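Local coordinates for protein ULam111 (Flavobacterium sp., PDB 5WUT) that probably hydrolyses the beta-1,3-glucosidic bonds of laminarin, as a laminarinase of glycoside hydrolase family 16, at residues W23-G28 with T70-Q75; T134-T139 with W194-P199; F202-A207 with F226-I231. All coordinates share one frame; numbering follows the deposited sequence.

Overall arrangement
The three contacts sample different parts of one jelly-roll sandwich. Contact 1 joins the short strand 24-25 to strand 66-80, and contact 3 packs strand 200-208 against strand 224-234. They touch, with centres about 11 Å apart: strands 66-80 and 200-208 are neighbours, and Ile72 O lies 2.9 Å from Ile204 N, a probable hydrogen bond. Contact 2 lies farther off, its centre about 20 Å from each of the others, yet its segment 194-199 leads into the strand that supplies contact 3. It also borders strand 118-123, whose sequence resembles the catalytic signature of family 16, so of the three it is probably nearest the active-site cleft.

Contact 1. Residues W23-G28 with T70-Q75; sequences WNFELG and TRITTQ
Trp23 turns its CG anti to the carbonyl carbon (chi1 -67°), which starts the indole toward Ile72 and Thr74, and Thr74 places CG2 anti to its own carbonyl carbon to meet it. The six-membered ring is gripped between two methyls on opposite faces, each a CH-pi contact. Thr74 CG2 stands 3.4 Å from the centroid of the Trp23 six-membered ring, almost on its normal, and Ile72 CD1 lies 3.9 Å from that centroid on the other side. Phe25 runs beside Ile72, pointing the same way, with CD1 of Phe25 3.6 Å from CG2 of Ile72.

The backbones pair antiparallel. Asn24 and Thr73 are the hydrogen-bonded pair: Asn24 N gives a nearly straight bond of 2.7 Å to Thr73 O, and Thr73 N answers to Asn24 O. Glu26 N continues the pattern to Arg71 O.

Asn24 spends both amide hydrogens here. ND2 of Asn24 reaches Gln75 O at 2.9 Å, on a lone pair, and Thr73 OG1 at 3.1 Å; both acceptors lie close to the amide plane. With OD1 bound to Lys77, this probably fixes the rotation of the amide. Thr73 OG1 also accepts from Gln75 N, an ST turn.

Glu26 OE2 and Arg71 NE form a salt bridge of 2.8 Å. The carboxylate and guanidinium planes are only 16° apart, but the single N-H bond is bent (134°) and meets OE2 on its anti side, out of both planes. The other oxygen, OE1, reaches Thr73 OG1 through a water.

Around residues 71-74, strand 66-80 lies between 24-25 and strand 200-208, which bonds to Ile72 and Thr74. Ile72 leans on Leu56 of strand 55-63, while Trp23 touches Ile204 and its NE1 bonds to Glu11.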
loop_
_atom_site.group_PDB
_atom_site.type_symbol
_atom_site.label_atom_id
_atom_site.label_comp_id
_atom_site.label_asym_id
_atom_site.label_seq_id
_atom_site.Cartn_x
_atom_site.Cartn_y
_atom_site.Cartn_z
ATOM N N TRP A 23 23.774 5.172 -19.227
ATOM C CA TRP A 23 22.954 4.027 -19.663
ATOM C C TRP A 23 23.586 3.218 -20.781
ATOM O O TRP A 23 24.200 3.770 -21.703
ATOM C CB TRP A 23 21.567 4.486 -20.135
ATOM C CG TRP A 23 20.733 5.037 -19.016
ATOM C CD1 TRP A 23 20.605 6.352 -18.656
ATOM C CD2 TRP A 23 19.939 4.289 -18.094
ATOM N NE1 TRP A 23 19.775 6.471 -17.565
ATOM C CE2 TRP A 23 19.346 5.218 -17.203
ATOM C CE3 TRP A 23 19.659 2.926 -17.941
ATOM C CZ2 TRP A 23 18.503 4.827 -16.160
ATOM C CZ3 TRP A 23 18.808 2.533 -16.916
ATOM C CH2 TRP A 23 18.239 3.481 -16.038
ATOM N N ASN A 24 23.397 1.904 -20.701
ATOM C CA ASN A 24 23.729 0.991 -21.792
ATOM C C ASN A 24 22.457 0.509 -22.438
ATOM O O ASN A 24 21.415 0.424 -21.772
ATOM C CB ASN A 24 24.478 -0.233 -21.289
ATOM C CG ASN A 24 25.621 0.113 -20.396
ATOM O OD1 ASN A 24 26.618 0.664 -20.837
ATOM N ND2 ASN A 24 25.488 -0.206 -19.113
ATOM N N PHE A 25 22.536 0.153 -23.717
ATOM C CA PHE A 25 21.482 -0.663 -24.316
ATOM C C PHE A 25 21.865 -2.132 -24.264
ATOM O O PHE A 25 23.012 -2.503 -24.548
ATOM C CB PHE A 25 21.215 -0.275 -25.775
ATOM C CG PHE A 25 20.638 1.087 -25.943
ATOM C CD1 PHE A 25 19.264 1.288 -25.891
ATOM C CD2 PHE A 25 21.465 2.175 -26.160
ATOM C CE1 PHE A 25 18.727 2.543 -26.053
ATOM C CE2 PHE A 25 20.930 3.441 -26.327
ATOM C CZ PHE A 25 19.566 3.629 -26.271
ATOM N N GLU A 26 20.902 -2.980 -23.933
ATOM C CA GLU A 26 21.068 -4.399 -24.205
ATOM C C GLU A 26 20.187 -4.682 -25.418
ATOM O O GLU A 26 19.050 -4.210 -25.496
ATOM C CB GLU A 26 20.721 -5.239 -22.963
ATOM C CG GLU A 26 21.768 -5.012 -21.852
ATOM C CD GLU A 26 21.687 -5.976 -20.677
ATOM O OE1 GLU A 26 22.628 -5.989 -19.847
ATOM O OE2 GLU A 26 20.688 -6.704 -20.562
ATOM N N LEU A 27 20.749 -5.355 -26.420
ATOM C CA LEU A 27 20.104 -5.404 -27.735
ATOM C C LEU A 27 20.007 -6.810 -28.296
ATOM O O LEU A 27 20.884 -7.645 -28.060
ATOM C CB LEU A 27 20.877 -4.526 -28.733
ATOM C CG LEU A 27 21.018 -3.055 -28.340
ATOM C CD1 LEU A 27 22.107 -2.384 -29.189
ATOM C CD2 LEU A 27 19.722 -2.339 -28.505
ATOM N N GLY A 28 18.967 -7.024 -29.093
ATOM C CA GLY A 28 18.805 -8.252 -29.856
ATOM C C GLY A 28 17.992 -9.334 -29.172
ATOM O O GLY A 28 17.074 -9.044 -28.397
ATOM N N THR A 70 12.550 -2.193 -25.650
ATOM C CA THR A 70 13.773 -1.573 -25.132
ATOM C C THR A 70 14.195 -2.219 -23.827
ATOM O O THR A 70 13.338 -2.558 -22.988
ATOM C CB THR A 70 13.580 -0.059 -24.872
ATOM O OG1 THR A 70 13.010 0.559 -26.031
ATOM C CG2 THR A 70 14.909 0.641 -24.498
ATOM N N ARG A 71 15.503 -2.383 -23.658
ATOM C CA ARG A 71 16.100 -2.827 -22.404
ATOM C C ARG A 71 17.387 -2.042 -22.174
ATOM O O ARG A 71 18.324 -2.122 -22.975
ATOM C CB ARG A 71 16.384 -4.333 -22.451
ATOM C CG ARG A 71 17.089 -4.884 -21.202
ATOM C CD ARG A 71 17.049 -6.405 -21.224
ATOM N NE ARG A 71 17.948 -6.984 -20.232
ATOM C CZ ARG A 71 17.710 -8.130 -19.596
ATOM N NH1 ARG A 71 16.600 -8.810 -19.842
ATOM N NH2 ARG A 71 18.583 -8.592 -18.713
ATOM N N ILE A 72 17.429 -1.278 -21.085
ATOM C CA ILE A 72 18.587 -0.443 -20.792
ATOM C C ILE A 72 19.061 -0.703 -19.373
ATOM O O ILE A 72 18.261 -1.066 -18.507
ATOM C CB ILE A 72 18.269 1.052 -20.985
ATOM C CG1 ILE A 72 17.022 1.476 -20.196
ATOM C CG2 ILE A 72 18.046 1.357 -22.469
ATOM C CD1 ILE A 72 16.860 3.002 -20.151
ATOM N N THR A 73 20.364 -0.550 -19.147
ATOM C CA THR A 73 20.946 -0.750 -17.819
ATOM C C THR A 73 21.925 0.349 -17.478
ATOM O O THR A 73 22.394 1.066 -18.364
ATOM C CB THR A 73 21.722 -2.063 -17.694
ATOM O OG1 THR A 73 23.036 -1.900 -18.263
ATOM C CG2 THR A 73 21.004 -3.187 -18.399
ATOM N N THR A 74 22.273 0.461 -16.202
ATOM C CA THR A 74 23.345 1.384 -15.813
ATOM C C THR A 74 24.626 0.647 -15.437
ATOM O O THR A 74 25.494 1.202 -14.773
ATOM C CB THR A 74 22.928 2.295 -14.639
ATOM O OG1 THR A 74 22.720 1.509 -13.459
ATOM C CG2 THR A 74 21.680 3.076 -14.974
ATOM N N GLN A 75 24.759 -0.602 -15.881
ATOM C CA GLN A 75 25.920 -1.424 -15.534
ATOM C C GLN A 75 27.243 -0.721 -15.824
ATOM O O GLN A 75 27.465 -0.260 -16.935
ATOM C CB GLN A 75 25.887 -2.754 -16.289
ATOM C CG GLN A 75 26.980 -3.716 -15.839
ATOM C CD GLN A 75 26.914 -5.051 -16.560
ATOM O OE1 GLN A 75 26.187 -5.210 -17.539
ATOM N NE2 GLN A 75 27.664 -6.029 -16.060
HETATM O O HOH W 1 17.261 -1.886 -25.890
HETATM O O HOH W 2 24.374 -4.031 -19.261
#

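Contact 2. Residues T134-T139 with W194-P199; sequences TSLHTT and WPYDQP
Tyr196 pushes its hydroxyl end between Leu136 and Thr138, and the loop 194-199 meets the end of strand 131-137 by van der Waals packing. Leu136 crosses the tyrosine at a slant, its CD1 3.8 Å from Tyr196 CZ and its CB 3.4 Å from Tyr196 OH. The Thr138 side chain crosses that of Tyr196 at about a right angle; its CG2, set anti to the carbonyl carbon by chi1 of 64° for OG1, lies 3.3 Å from Tyr196 OH. That same methyl is 3.6 Å from Pro195 CD, so one methyl touches both Pro195 and Tyr196.

The loop also packs on itself. Pro195 CG sits over the centre of the Tyr196 ring, 3.9 Å above its plane, and Tyr196 CB rests on a face of Trp194.

Polar links lie chiefly within the loop or lead out of the contact. Trp194 NE1 donates to Asp197 OD1 at 3.0 Å, in the plane of the indole but from above that of the carboxylate. Gln198 NE2 donates to Pro195 O. The Tyr196 hydroxyl, buried here, is bonded to Glu118 O. A phenylalanine in place of Tyr196 would probably leave Glu118 O without this partner and slacken the fit against Leu136 CB and Thr138 CG2.

Around the contact, Tyr196 touches Ile119 of strand 118-123 and Met172 of strand 172-176, and Leu136 packs on Phe174 and on Tyr182 and Phe184 of strand 179-184. The loop therefore lies among strands of both layers of the jelly roll, just before strand 200-208.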
loop_
_atom_site.group_PDB
_atom_site.type_symbol
_atom_site.label_atom_id
_atom_site.label_comp_id
_atom_site.label_asym_id
_atom_site.label_seq_id
_atom_site.Cartn_x
_atom_site.Cartn_y
_atom_site.Cartn_z
ATOM N N THR A 134 7.025 -8.032 -6.049
ATOM C CA THR A 134 8.303 -7.546 -5.527
ATOM C C THR A 134 9.074 -8.768 -5.075
ATOM O O THR A 134 8.532 -9.585 -4.331
ATOM C CB THR A 134 8.122 -6.567 -4.363
ATOM O OG1 THR A 134 7.302 -7.175 -3.357
ATOM C CG2 THR A 134 7.452 -5.298 -4.845
ATOM N N SER A 135 10.316 -8.912 -5.546
ATOM C CA SER A 135 11.045 -10.175 -5.412
ATOM C C SER A 135 12.543 -10.004 -5.296
ATOM O O SER A 135 13.104 -8.967 -5.672
ATOM C CB SER A 135 10.785 -11.093 -6.610
ATOM O OG SER A 135 9.435 -11.068 -7.033
ATOM N N LEU A 136 13.173 -11.074 -4.823
ATOM C CA LEU A 136 14.633 -11.236 -4.813
ATOM C C LEU A 136 14.987 -12.535 -5.519
ATOM O O LEU A 136 14.260 -13.507 -5.402
ATOM C CB LEU A 136 15.199 -11.282 -3.394
ATOM C CG LEU A 136 15.142 -10.037 -2.509
ATOM C CD1 LEU A 136 15.563 -8.754 -3.210
ATOM C CD2 LEU A 136 13.766 -9.911 -1.916
ATOM N N HIS A 137 16.101 -12.541 -6.248
ATOM C CA HIS A 137 16.670 -13.773 -6.791
ATOM C C HIS A 137 18.105 -13.874 -6.319
ATOM O O HIS A 137 18.865 -12.897 -6.390
ATOM C CB HIS A 137 16.624 -13.794 -8.316
ATOM C CG HIS A 137 15.242 -13.729 -8.861
ATOM N ND1 HIS A 137 14.556 -14.846 -9.285
ATOM C CD2 HIS A 137 14.398 -12.683 -9.015
ATOM C CE1 HIS A 137 13.354 -14.487 -9.697
ATOM N NE2 HIS A 137 13.232 -13.179 -9.540
ATOM N N THR A 138 18.455 -15.036 -5.783
ATOM C CA THR A 138 19.774 -15.300 -5.213
ATOM C C THR A 138 20.125 -16.762 -5.472
ATOM O O THR A 138 19.281 -17.523 -5.934
ATOM C CB THR A 138 19.790 -15.064 -3.697
ATOM O OG1 THR A 138 18.905 -16.006 -3.086
ATOM C CG2 THR A 138 19.307 -13.674 -3.344
ATOM N N THR A 139 21.329 -17.178 -5.095
ATOM C CA THR A 139 21.643 -18.608 -5.171
ATOM C C THR A 139 20.667 -19.430 -4.318
ATOM O O THR A 139 20.202 -20.495 -4.736
ATOM C CB THR A 139 23.083 -18.882 -4.739
ATOM O OG1 THR A 139 23.955 -18.467 -5.790
ATOM C CG2 THR A 139 23.309 -20.368 -4.474
ATOM N N TRP A 194 22.274 -13.744 0.798
ATOM C CA TRP A 194 22.325 -12.284 0.818
ATOM C C TRP A 194 23.523 -11.751 0.056
ATOM O O TRP A 194 24.548 -11.408 0.653
ATOM C CB TRP A 194 22.361 -11.791 2.273
ATOM C CG TRP A 194 22.263 -10.295 2.464
ATOM C CD1 TRP A 194 23.298 -9.421 2.611
ATOM C CD2 TRP A 194 21.063 -9.518 2.577
ATOM N NE1 TRP A 194 22.821 -8.143 2.801
ATOM C CE2 TRP A 194 21.451 -8.178 2.778
ATOM C CE3 TRP A 194 19.701 -9.824 2.520
ATOM C CZ2 TRP A 194 20.525 -7.141 2.923
ATOM C CZ3 TRP A 194 18.782 -8.797 2.666
ATOM C CH2 TRP A 194 19.203 -7.468 2.862
ATOM N N PRO A 195 23.405 -11.696 -1.274
ATOM C CA PRO A 195 24.447 -11.089 -2.104
ATOM C C PRO A 195 24.307 -9.568 -2.165
ATOM O O PRO A 195 24.765 -8.973 -3.139
ATOM C CB PRO A 195 24.185 -11.698 -3.480
ATOM C CG PRO A 195 22.677 -11.900 -3.484
ATOM C CD PRO A 195 22.363 -12.351 -2.088
ATOM N N TYR A 196 23.669 -8.958 -1.171
ATOM C CA TYR A 196 23.275 -7.557 -1.292
ATOM C C TYR A 196 24.172 -6.557 -0.555
ATOM O O TYR A 196 23.754 -5.426 -0.313
ATOM C CB TYR A 196 21.816 -7.401 -0.827
ATOM C CG TYR A 196 20.890 -8.247 -1.677
ATOM C CD1 TYR A 196 20.676 -7.934 -3.012
ATOM C CD2 TYR A 196 20.268 -9.374 -1.165
ATOM C CE1 TYR A 196 19.859 -8.710 -3.815
ATOM C CE2 TYR A 196 19.435 -10.167 -1.972
ATOM C CZ TYR A 196 19.236 -9.821 -3.299
ATOM O OH TYR A 196 18.434 -10.594 -4.107
ATOM N N ASP A 197 25.396 -6.969 -0.210
ATOM C CA ASP A 197 26.380 -6.051 0.353
ATOM C C ASP A 197 27.441 -5.721 -0.691
ATOM O O ASP A 197 28.644 -5.913 -0.485
ATOM C CB ASP A 197 27.015 -6.642 1.618
ATOM C CG ASP A 197 25.995 -6.927 2.705
ATOM O OD1 ASP A 197 25.055 -6.123 2.877
ATOM O OD2 ASP A 197 26.158 -7.946 3.405
ATOM N N GLN A 198 26.959 -5.235 -1.833
ATOM C CA GLN A 198 27.803 -4.806 -2.942
ATOM C C GLN A 198 27.006 -3.786 -3.741
ATOM O O GLN A 198 25.792 -3.669 -3.563
ATOM C CB GLN A 198 28.207 -5.983 -3.826
ATOM C CG GLN A 198 27.014 -6.646 -4.487
ATOM C CD GLN A 198 27.385 -7.558 -5.638
ATOM O OE1 GLN A 198 28.374 -7.337 -6.350
ATOM N NE2 GLN A 198 26.596 -8.609 -5.822
ATOM N N PRO A 199 27.673 -3.039 -4.630
ATOM C CA PRO A 199 26.900 -2.154 -5.508
ATOM C C PRO A 199 26.022 -2.961 -6.465
ATOM O O PRO A 199 26.370 -4.097 -6.823
ATOM C CB PRO A 199 27.980 -1.374 -6.276
ATOM C CG PRO A 199 29.248 -1.549 -5.454
ATOM C CD PRO A 199 29.126 -2.914 -4.854
#

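Contact 3. Residues F202-A207 with F226-I231; sequences FIINMA and FSIDYI
Phe202 and Ile231 pass one another head to tail, and a methyl of the isoleucine lies over a face of the ring. Ile231 CG2 is 4.2 Å from the centroid of the Phe202 ring and 20° off its normal, a CH-pi contact shifted toward the rim at CZ.

Ile204 stands at the middle of the interface and divides its branches between three partners. Its CG1 is anti to the carbonyl carbon (chi1 -61°), and CD1 beyond it meets Ile231 CD1 tip to tip at 3.9 Å. The other branch, CG2, lies anti to the backbone N and comes within 3.7 Å of Ile228 CD1, these two side chains also running head to tail. The same CG2 is 3.9 Å from Phe226 CE2, where isoleucine and phenylalanine cross at a slant.

Phe226 reaches across from strand 224-234. Ile228 CD1 lies over the centre of its ring, 3.9 Å above the plane, so two side chains two positions apart on that strand, both directed at the interface, pack on each other as well as across. The ring approaches the backbone too, with CE2 of Phe226 3.5 Å from Asn205 O. Beyond it, Met206 bends at chi3, placing its CE 3.7 Å from Phe226 CB.

The strand segments run nearly antiparallel, at 163°, with axes 8.9 Å apart at closest. That is the spacing of strands facing each other across layers, not of hydrogen-bonded neighbours, and the backbone partners of 202-206 belong instead to strands 66-80 and 97-105. Alternate residues Phe202, Ile204 and Met206 point into the interface, and Phe101 and Ile58 add to this apolar interior. Such side-chain packing between two facing layers is characteristic of the hydrophobic core of the beta-jelly-roll sandwich of family 16 glycoside hydrolases.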
loop_
_atom_site.group_PDB
_atom_site.type_symbol
_atom_site.label_atom_id
_atom_site.label_comp_id
_atom_site.label_asym_id
_atom_site.label_seq_id
_atom_site.Cartn_x
_atom_site.Cartn_y
_atom_site.Cartn_z
ATOM N N PHE A 202 21.009 -0.618 -12.309
ATOM C CA PHE A 202 19.594 -0.567 -12.693
ATOM C C PHE A 202 19.335 -1.198 -14.034
ATOM O O PHE A 202 20.191 -1.148 -14.897
ATOM C CB PHE A 202 19.100 0.876 -12.743
ATOM C CG PHE A 202 19.155 1.571 -11.427
ATOM C CD1 PHE A 202 18.293 1.196 -10.411
ATOM C CD2 PHE A 202 20.049 2.607 -11.201
ATOM C CE1 PHE A 202 18.333 1.842 -9.180
ATOM C CE2 PHE A 202 20.097 3.257 -9.969
ATOM C CZ PHE A 202 19.232 2.875 -8.960
ATOM N N ILE A 203 18.149 -1.773 -14.191
ATOM C CA ILE A 203 17.654 -2.211 -15.502
ATOM C C ILE A 203 16.225 -1.716 -15.656
ATOM O O ILE A 203 15.431 -1.818 -14.715
ATOM C CB ILE A 203 17.676 -3.750 -15.663
ATOM C CG1 ILE A 203 19.064 -4.330 -15.348
ATOM C CG2 ILE A 203 17.222 -4.139 -17.079
ATOM C CD1 ILE A 203 19.222 -4.747 -13.863
ATOM N N ILE A 204 15.907 -1.146 -16.819
ATOM C CA ILE A 204 14.521 -0.865 -17.207
ATOM C C ILE A 204 14.250 -1.627 -18.489
ATOM O O ILE A 204 15.029 -1.534 -19.441
ATOM C CB ILE A 204 14.265 0.637 -17.430
ATOM C CG1 ILE A 204 14.530 1.419 -16.153
ATOM C CG2 ILE A 204 12.829 0.883 -17.888
ATOM C CD1 ILE A 204 14.456 2.952 -16.345
ATOM N N ASN A 205 13.165 -2.389 -18.548
ATOM C CA ASN A 205 12.877 -3.080 -19.803
ATOM C C ASN A 205 11.401 -3.382 -19.938
ATOM O O ASN A 205 10.635 -3.270 -18.984
ATOM C CB ASN A 205 13.683 -4.383 -19.920
ATOM C CG ASN A 205 13.128 -5.490 -19.060
ATOM O OD1 ASN A 205 13.400 -5.543 -17.857
ATOM N ND2 ASN A 205 12.323 -6.375 -19.660
ATOM N N MET A 206 10.995 -3.774 -21.136
ATOM C CA MET A 206 9.642 -4.289 -21.305
ATOM C C MET A 206 9.693 -5.511 -22.209
ATOM O O MET A 206 10.006 -5.415 -23.405
ATOM C CB MET A 206 8.698 -3.214 -21.850
ATOM C CG MET A 206 7.309 -3.759 -22.201
ATOM S SD MET A 206 6.005 -2.530 -22.439
ATOM C CE MET A 206 6.848 -1.300 -23.432
ATOM N N ALA A 207 9.459 -6.674 -21.616
ATOM C CA ALA A 207 9.452 -7.928 -22.360
ATOM C C ALA A 207 8.047 -8.291 -22.886
ATOM O O ALA A 207 7.032 -7.732 -22.469
ATOM C CB ALA A 207 10.000 -9.046 -21.501
ATOM N N PHE A 226 5.371 2.011 -21.903
ATOM C CA PHE A 226 5.858 1.942 -20.522
ATOM C C PHE A 226 6.600 3.245 -20.285
ATOM O O PHE A 226 7.621 3.491 -20.930
ATOM C CB PHE A 226 6.768 0.726 -20.370
ATOM C CG PHE A 226 7.394 0.536 -19.002
ATOM C CD1 PHE A 226 6.792 0.987 -17.833
ATOM C CD2 PHE A 226 8.585 -0.170 -18.902
ATOM C CE1 PHE A 226 7.401 0.743 -16.585
ATOM C CE2 PHE A 226 9.202 -0.401 -17.673
ATOM C CZ PHE A 226 8.603 0.058 -16.514
ATOM N N SER A 227 6.080 4.095 -19.394
ATOM C CA SER A 227 6.636 5.440 -19.204
ATOM C C SER A 227 7.284 5.583 -17.840
ATOM O O SER A 227 6.651 5.298 -16.825
ATOM C CB SER A 227 5.549 6.510 -19.352
ATOM O OG SER A 227 4.927 6.420 -20.629
ATOM N N ILE A 228 8.522 6.058 -17.816
ATOM C CA ILE A 228 9.223 6.234 -16.543
ATOM C C ILE A 228 9.604 7.706 -16.380
ATOM O O ILE A 228 10.271 8.273 -17.232
ATOM C CB ILE A 228 10.468 5.334 -16.457
ATOM C CG1 ILE A 228 10.106 3.861 -16.755
ATOM C CG2 ILE A 228 11.136 5.478 -15.079
ATOM C CD1 ILE A 228 10.234 3.445 -18.216
ATOM N N ASP A 229 9.134 8.325 -15.299
ATOM C CA ASP A 229 9.393 9.747 -15.007
ATOM C C ASP A 229 10.780 9.965 -14.422
ATOM O O ASP A 229 11.520 10.849 -14.856
ATOM C CB ASP A 229 8.305 10.260 -14.057
ATOM C CG ASP A 229 8.332 11.770 -13.840
ATOM O OD1 ASP A 229 9.032 12.496 -14.566
ATOM O OD2 ASP A 229 7.585 12.230 -12.940
ATOM N N TYR A 230 11.151 9.143 -13.445
ATOM C CA TYR A 230 12.448 9.293 -12.819
ATOM C C TYR A 230 12.891 8.049 -12.055
ATOM O O TYR A 230 12.092 7.148 -11.770
ATOM C CB TYR A 230 12.439 10.502 -11.864
ATOM C CG TYR A 230 11.501 10.408 -10.664
ATOM C CD1 TYR A 230 11.742 9.507 -9.620
ATOM C CD2 TYR A 230 10.415 11.260 -10.551
ATOM C CE1 TYR A 230 10.900 9.438 -8.520
ATOM C CE2 TYR A 230 9.574 11.209 -9.451
ATOM C CZ TYR A 230 9.823 10.305 -8.444
ATOM O OH TYR A 230 8.968 10.276 -7.366
ATOM N N ILE A 231 14.180 8.021 -11.741
ATOM C CA ILE A 231 14.758 7.157 -10.716
ATOM C C ILE A 231 15.491 8.087 -9.767
ATOM O O ILE A 231 16.313 8.884 -10.227
ATOM C CB ILE A 231 15.761 6.128 -11.281
ATOM C CG1 ILE A 231 15.088 5.180 -12.271
ATOM C CG2 ILE A 231 16.390 5.330 -10.135
ATOM C CD1 ILE A 231 16.105 4.363 -13.083
#